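Local coordinates for glycerol dehydrogenase (Schizosaccharomyces pombe, PDB 1TA9), which probably catalyses the zinc-dependent, NAD-linked oxidation of glycerol to dihydroxyacetone, a step in the assimilation of glycerol, at residues E272-A275 with L276-I279; T428-T431 with E432-R435; L342-V345 with V346-W350. All coordinates share one frame; numbering follows the deposited sequence.

Contact 1: residues E272-A275 with L276-I279; sequences EKYA and LSAI
With its chi1 at 44°, Ser-277 holds OG between its own backbone N and carbonyl carbon, which turns the hydroxyl back toward Tyr-274, where it lies 3.0 Å from Tyr-274 O; the same OG sits at the edge of the tyrosine ring, near its plane. The place is a water-opened kink in helix 258-284. Tyr-274 has left ideal helical angles (phi -118°), and the N-H groups of Leu-276 and Ser-277 have lost their bonds to the turn before. One water stands in each gap: the first donates to Glu-272 O and accepts from Leu-276 N, while the second does the same between Lys-273 O and Ser-277 N. Regular bonding resumes when Ala-278 N reaches Tyr-274 O at 2.9 Å. Alanine suits position 278, whose methyl packs on Leu-226 of helix 223-245 and Val-294 of helix 289-307. Lys-273 CB lies over the rim of one face of the tyrosine ring, which ends in a hydroxyl bonded to Asp-349 O of a neighbouring subunit, so the kinked turn also faces a subunit interface. The following bond, Ile-279 N to Ala-275 O at 3.0 Å, continues the pattern, and Ile-279 CG1 lies 3.1 Å from that oxygen.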
# COMPACT_ATOMS: atom_id res chain seq x y z
N GLU B 272 -18.42 7.61 12.37
CA GLU B 272 -17.88 7.76 11.03
C GLU B 272 -18.68 6.97 10.01
O GLU B 272 -18.95 7.44 8.91
CB GLU B 272 -16.41 7.31 10.99
CG GLU B 272 -15.45 8.36 11.53
CD GLU B 272 -13.99 7.93 11.45
OE1 GLU B 272 -13.60 7.31 10.44
OE2 GLU B 272 -13.24 8.22 12.40
N LYS B 273 -19.09 5.76 10.38
CA LYS B 273 -19.85 4.92 9.46
C LYS B 273 -21.34 5.25 9.38
O LYS B 273 -21.91 5.26 8.30
CB LYS B 273 -19.73 3.45 9.87
CG LYS B 273 -18.36 2.82 9.72
CD LYS B 273 -18.39 1.38 10.23
CE LYS B 273 -17.05 0.68 10.10
NZ LYS B 273 -17.13 -0.71 10.63
N TYR B 274 -21.94 5.55 10.53
CA TYR B 274 -23.38 5.76 10.58
C TYR B 274 -23.99 7.09 11.00
O TYR B 274 -25.21 7.23 10.97
CB TYR B 274 -23.98 4.66 11.46
CG TYR B 274 -23.58 3.26 11.03
CD1 TYR B 274 -24.15 2.68 9.90
CD2 TYR B 274 -22.63 2.54 11.74
CE1 TYR B 274 -23.77 1.42 9.47
CE2 TYR B 274 -22.24 1.26 11.32
CZ TYR B 274 -22.82 0.71 10.19
OH TYR B 274 -22.47 -0.56 9.76
N ALA B 275 -23.19 8.07 11.39
CA ALA B 275 -23.77 9.34 11.83
C ALA B 275 -24.75 9.98 10.84
O ALA B 275 -25.87 10.34 11.21
CB ALA B 275 -22.66 10.34 12.19
N LEU B 276 -24.33 10.14 9.59
CA LEU B 276 -25.21 10.77 8.60
C LEU B 276 -26.42 9.92 8.25
O LEU B 276 -27.50 10.45 8.01
CB LEU B 276 -24.44 11.12 7.32
CG LEU B 276 -25.29 11.71 6.19
CD1 LEU B 276 -26.17 12.84 6.71
CD2 LEU B 276 -24.37 12.21 5.08
N SER B 277 -26.26 8.60 8.21
CA SER B 277 -27.39 7.74 7.88
C SER B 277 -28.40 7.74 9.04
O SER B 277 -29.60 7.64 8.83
CB SER B 277 -26.94 6.31 7.53
OG SER B 277 -25.95 5.81 8.41
N ALA B 278 -27.90 7.88 10.27
CA ALA B 278 -28.78 7.94 11.44
C ALA B 278 -29.54 9.27 11.40
O ALA B 278 -30.73 9.34 11.71
CB ALA B 278 -27.96 7.86 12.72
N ILE B 279 -28.84 10.33 11.03
CA ILE B 279 -29.46 11.65 10.92
C ILE B 279 -30.59 11.62 9.89
O ILE B 279 -31.71 12.07 10.15
CB ILE B 279 -28.42 12.72 10.52
CG1 ILE B 279 -27.47 12.99 11.70
CG2 ILE B 279 -29.13 14.00 10.11
CD1 ILE B 279 -26.34 13.96 11.38
O HOH W 1 -21.37 9.32 8.91
O HOH W 2 -23.29 7.72 7.86

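Contact 2: residues T428-T431 with E432-R435; sequences TGWT and ERFR
Arg-433 NH1 meets Trp-430 O at 2.8 Å in an almost straight bond (N-H...O 174°), and the same nitrogen also donates to Glu-432 O at 3.0 Å. Both oxygens lie in the guanidinium plane, although each is approached from above its own carbonyl plane. Water 3 reinforces the grip, donating to Trp-430 O and accepting from Arg-433 NH2. Arginine suits the place because its long chain, bent at chi2 (-81°), can fold back along the backbone and still offer several N-H groups. On the indole, Glu-432 lies alongside and points the same way: CB is 3.4 Å from Trp-430 NE1, OE2 is 3.2 Å from Trp-430 CZ2, and the carboxylate is turned 18° from the ring plane. Glu-432 N lies above the rim of one indole face, buried and with no polar partner in the model. Farther out, His-366 ND1 bonds to Glu-432 OE1 and fixes the carboxylate, while Ala-363 and Lys-364 of helix 352-364 pack against the indole. Trp-430 N makes a weak bond to Thr-428 OG1. The arrangement is a helix C-terminal cap: Gly-429, which lacks CB and so adopts positive phi with little strain, ends helix 407-428 before an irregular loop held by Arg-433.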
# COMPACT_ATOMS: atom_id res chain seq x y z
N THR B 428 -14.19 24.90 0.05
CA THR B 428 -15.08 23.86 -0.43
C THR B 428 -16.40 24.36 -0.99
O THR B 428 -17.14 23.59 -1.61
CB THR B 428 -15.42 22.87 0.70
OG1 THR B 428 -16.15 23.56 1.72
CG2 THR B 428 -14.14 22.29 1.30
N GLY B 429 -16.71 25.63 -0.78
CA GLY B 429 -17.97 26.16 -1.28
C GLY B 429 -19.16 25.61 -0.51
O GLY B 429 -20.29 25.60 -1.01
N TRP B 430 -18.91 25.15 0.72
CA TRP B 430 -19.95 24.61 1.58
C TRP B 430 -20.95 25.71 1.96
O TRP B 430 -20.58 26.71 2.58
CB TRP B 430 -19.32 24.01 2.84
CG TRP B 430 -20.28 23.34 3.77
CD1 TRP B 430 -20.82 23.85 4.91
CD2 TRP B 430 -20.81 22.01 3.63
NE1 TRP B 430 -21.65 22.92 5.50
CE2 TRP B 430 -21.66 21.79 4.74
CE3 TRP B 430 -20.65 20.99 2.68
CZ2 TRP B 430 -22.35 20.58 4.92
CZ3 TRP B 430 -21.34 19.79 2.87
CH2 TRP B 430 -22.18 19.60 3.98
N THR B 431 -22.21 25.52 1.59
CA THR B 431 -23.24 26.51 1.86
C THR B 431 -24.16 26.23 3.05
O THR B 431 -24.83 27.13 3.54
CB THR B 431 -24.14 26.72 0.62
OG1 THR B 431 -24.73 25.47 0.25
CG2 THR B 431 -23.31 27.23 -0.55
N GLU B 432 -24.18 24.98 3.52
CA GLU B 432 -25.04 24.62 4.65
C GLU B 432 -24.56 25.34 5.92
O GLU B 432 -23.36 25.49 6.15
CB GLU B 432 -25.02 23.10 4.84
CG GLU B 432 -25.95 22.55 5.91
CD GLU B 432 -26.05 21.02 5.88
OE1 GLU B 432 -26.61 20.43 6.84
OE2 GLU B 432 -25.56 20.41 4.90
N ARG B 433 -25.51 25.79 6.74
CA ARG B 433 -25.17 26.50 7.97
C ARG B 433 -26.15 26.16 9.09
O ARG B 433 -27.35 26.00 8.86
CB ARG B 433 -25.22 28.01 7.74
CG ARG B 433 -24.22 28.55 6.73
CD ARG B 433 -22.84 28.72 7.34
NE ARG B 433 -21.94 29.43 6.43
CZ ARG B 433 -21.42 28.90 5.33
NH1 ARG B 433 -21.68 27.65 4.99
NH2 ARG B 433 -20.63 29.64 4.56
N PHE B 434 -25.63 26.07 10.31
CA PHE B 434 -26.47 25.80 11.48
C PHE B 434 -27.03 27.16 11.88
O PHE B 434 -26.28 28.14 11.97
CB PHE B 434 -25.62 25.25 12.63
CG PHE B 434 -26.35 25.19 13.95
CD1 PHE B 434 -27.09 24.07 14.31
CD2 PHE B 434 -26.27 26.26 14.85
CE1 PHE B 434 -27.75 24.01 15.54
CE2 PHE B 434 -26.92 26.20 16.09
CZ PHE B 434 -27.66 25.08 16.43
N ARG B 435 -28.34 27.22 12.08
CA ARG B 435 -28.99 28.47 12.48
C ARG B 435 -29.62 28.21 13.85
O ARG B 435 -30.48 27.35 13.99
CB ARG B 435 -30.06 28.87 11.45
CG ARG B 435 -29.54 29.05 10.03
CD ARG B 435 -28.45 30.12 9.94
NE ARG B 435 -28.07 30.41 8.56
CZ ARG B 435 -27.14 31.30 8.22
NH1 ARG B 435 -26.48 31.98 9.15
NH2 ARG B 435 -26.85 31.50 6.94
O HOH W 3 -19.36 28.97 1.64

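Contact 3: residues L342-V345 with V346-W350; sequences LVQV and VLEDW
Two donors grip Val-345 O: Trp-350 N donates to it at 3.2 Å, almost straight and nearly along the carbonyl axis, and water 4 donates to it at 2.9 Å. Because that water also donates to Trp-350 O, it bridges the carbonyls of the two residues. Trp-350 folds back over the end of helix 333-347, crossing Val-345 at about a right angle. Val-345 CG2 stands 3.7 Å from the centroid of the six-membered ring and only 6° off its normal, a CH-pi contact, while CG1 is 3.6 Å from Trp-350 CE3. With chi1 at 164°, Val-345 sets CG1 anti to its backbone N and presents both methyls to the indole; a beta-branched residue is well shaped for this broad surface. Along the helix flank, Gln-344 and Glu-348 extend toward each other across one turn, and Gln-344 NE2 meets Glu-348 OE2 at 2.7 Å, with the oxygen close to the amide plane. The other amide end is fixed as well, since Gln-344 OE1 accepts from Ala-314 N, next to the zinc ligand His-315. On the carboxylate, OE1 takes a weak bond from Trp-350 NE1 at the edge of the indole, so Glu-348 links the helix flank to the ring. Val-343 and Val-346 pack on Val-417 of helix 407-428, as befits apolar residues inside a helical domain. Asp-349 bonds through OD1 to Asn-293 ND2 of a neighbouring subunit. Its positive phi (64°) breaks the helical path, Asp-349 N bonds to Val-346 O, and together with the bond from Trp-350 N this makes a Schellman motif closing the helix C terminus.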
# COMPACT_ATOMS: atom_id res chain seq x y z
N LEU B 342 -13.28 21.22 18.48
CA LEU B 342 -12.44 21.82 17.45
C LEU B 342 -11.41 22.71 18.13
O LEU B 342 -10.27 22.82 17.68
CB LEU B 342 -13.28 22.65 16.47
CG LEU B 342 -14.19 21.87 15.51
CD1 LEU B 342 -14.87 22.84 14.55
CD2 LEU B 342 -13.38 20.84 14.73
N VAL B 343 -11.81 23.36 19.22
CA VAL B 343 -10.88 24.22 19.94
C VAL B 343 -9.77 23.34 20.53
O VAL B 343 -8.60 23.72 20.50
CB VAL B 343 -11.58 24.99 21.09
CG1 VAL B 343 -10.56 25.84 21.84
CG2 VAL B 343 -12.69 25.88 20.53
N GLN B 344 -10.13 22.16 21.04
CA GLN B 344 -9.10 21.28 21.59
C GLN B 344 -8.15 20.85 20.49
O GLN B 344 -6.96 20.67 20.72
CB GLN B 344 -9.70 20.02 22.25
CG GLN B 344 -8.59 19.10 22.80
CD GLN B 344 -9.08 18.04 23.77
OE1 GLN B 344 -10.04 18.25 24.51
NE2 GLN B 344 -8.39 16.90 23.80
N VAL B 345 -8.68 20.70 19.27
CA VAL B 345 -7.86 20.31 18.13
C VAL B 345 -6.82 21.38 17.84
O VAL B 345 -5.69 21.08 17.43
CB VAL B 345 -8.74 20.07 16.88
CG1 VAL B 345 -7.90 20.05 15.63
CG2 VAL B 345 -9.48 18.74 17.03
N VAL B 346 -7.20 22.64 18.05
CA VAL B 346 -6.28 23.74 17.84
C VAL B 346 -5.23 23.72 18.95
O VAL B 346 -4.04 23.90 18.69
CB VAL B 346 -7.03 25.10 17.85
CG1 VAL B 346 -6.05 26.25 17.75
CG2 VAL B 346 -8.01 25.14 16.68
N LEU B 347 -5.67 23.48 20.18
CA LEU B 347 -4.75 23.42 21.32
C LEU B 347 -3.81 22.22 21.20
O LEU B 347 -2.66 22.28 21.66
CB LEU B 347 -5.54 23.34 22.63
CG LEU B 347 -6.37 24.59 22.98
CD1 LEU B 347 -7.14 24.36 24.27
CD2 LEU B 347 -5.45 25.80 23.12
N GLU B 348 -4.27 21.14 20.58
CA GLU B 348 -3.43 19.97 20.39
C GLU B 348 -2.49 20.13 19.19
O GLU B 348 -1.64 19.29 18.93
CB GLU B 348 -4.28 18.71 20.23
CG GLU B 348 -4.87 18.19 21.53
CD GLU B 348 -5.43 16.79 21.39
OE1 GLU B 348 -4.76 15.95 20.75
OE2 GLU B 348 -6.53 16.52 21.90
N ASP B 349 -2.66 21.23 18.45
CA ASP B 349 -1.81 21.54 17.30
C ASP B 349 -1.90 20.54 16.14
O ASP B 349 -0.88 20.20 15.55
CB ASP B 349 -0.35 21.65 17.76
CG ASP B 349 0.49 22.51 16.83
OD1 ASP B 349 1.70 22.23 16.70
OD2 ASP B 349 -0.04 23.47 16.24
N TRP B 350 -3.10 20.07 15.82
CA TRP B 350 -3.24 19.15 14.69
C TRP B 350 -2.97 19.95 13.41
O TRP B 350 -3.26 21.14 13.36
CB TRP B 350 -4.67 18.62 14.57
CG TRP B 350 -5.12 17.65 15.60
CD1 TRP B 350 -4.53 17.38 16.80
CD2 TRP B 350 -6.31 16.86 15.55
NE1 TRP B 350 -5.29 16.48 17.51
CE2 TRP B 350 -6.39 16.14 16.76
CE3 TRP B 350 -7.32 16.69 14.60
CZ2 TRP B 350 -7.44 15.26 17.05
CZ3 TRP B 350 -8.37 15.82 14.88
CH2 TRP B 350 -8.42 15.12 16.10
O HOH W 4 -5.16 22.50 14.91

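From the N terminus the chain reaches contact 1 first, within helix 258-284, then contact 3 at the C-terminal end of helix 333-347, and finally contact 2, where helix 407-428 ends. Each is local and closes no long loop; they follow in series, neither nesting nor crossing. Within one chain they do not touch: the nearest atoms of contacts 1 and 2 are about 8 Å apart, and those of contacts 2 and 3 about 11 Å. Helix 407-428 packs on contact 3 and leads into contact 2, while helix 352-364 touches both. Helix 223-245 flanks contacts 1 and 3. Between subunits, contact 1 of one copy meets contact 3 of another through Tyr-274 OH and Asp-349 O.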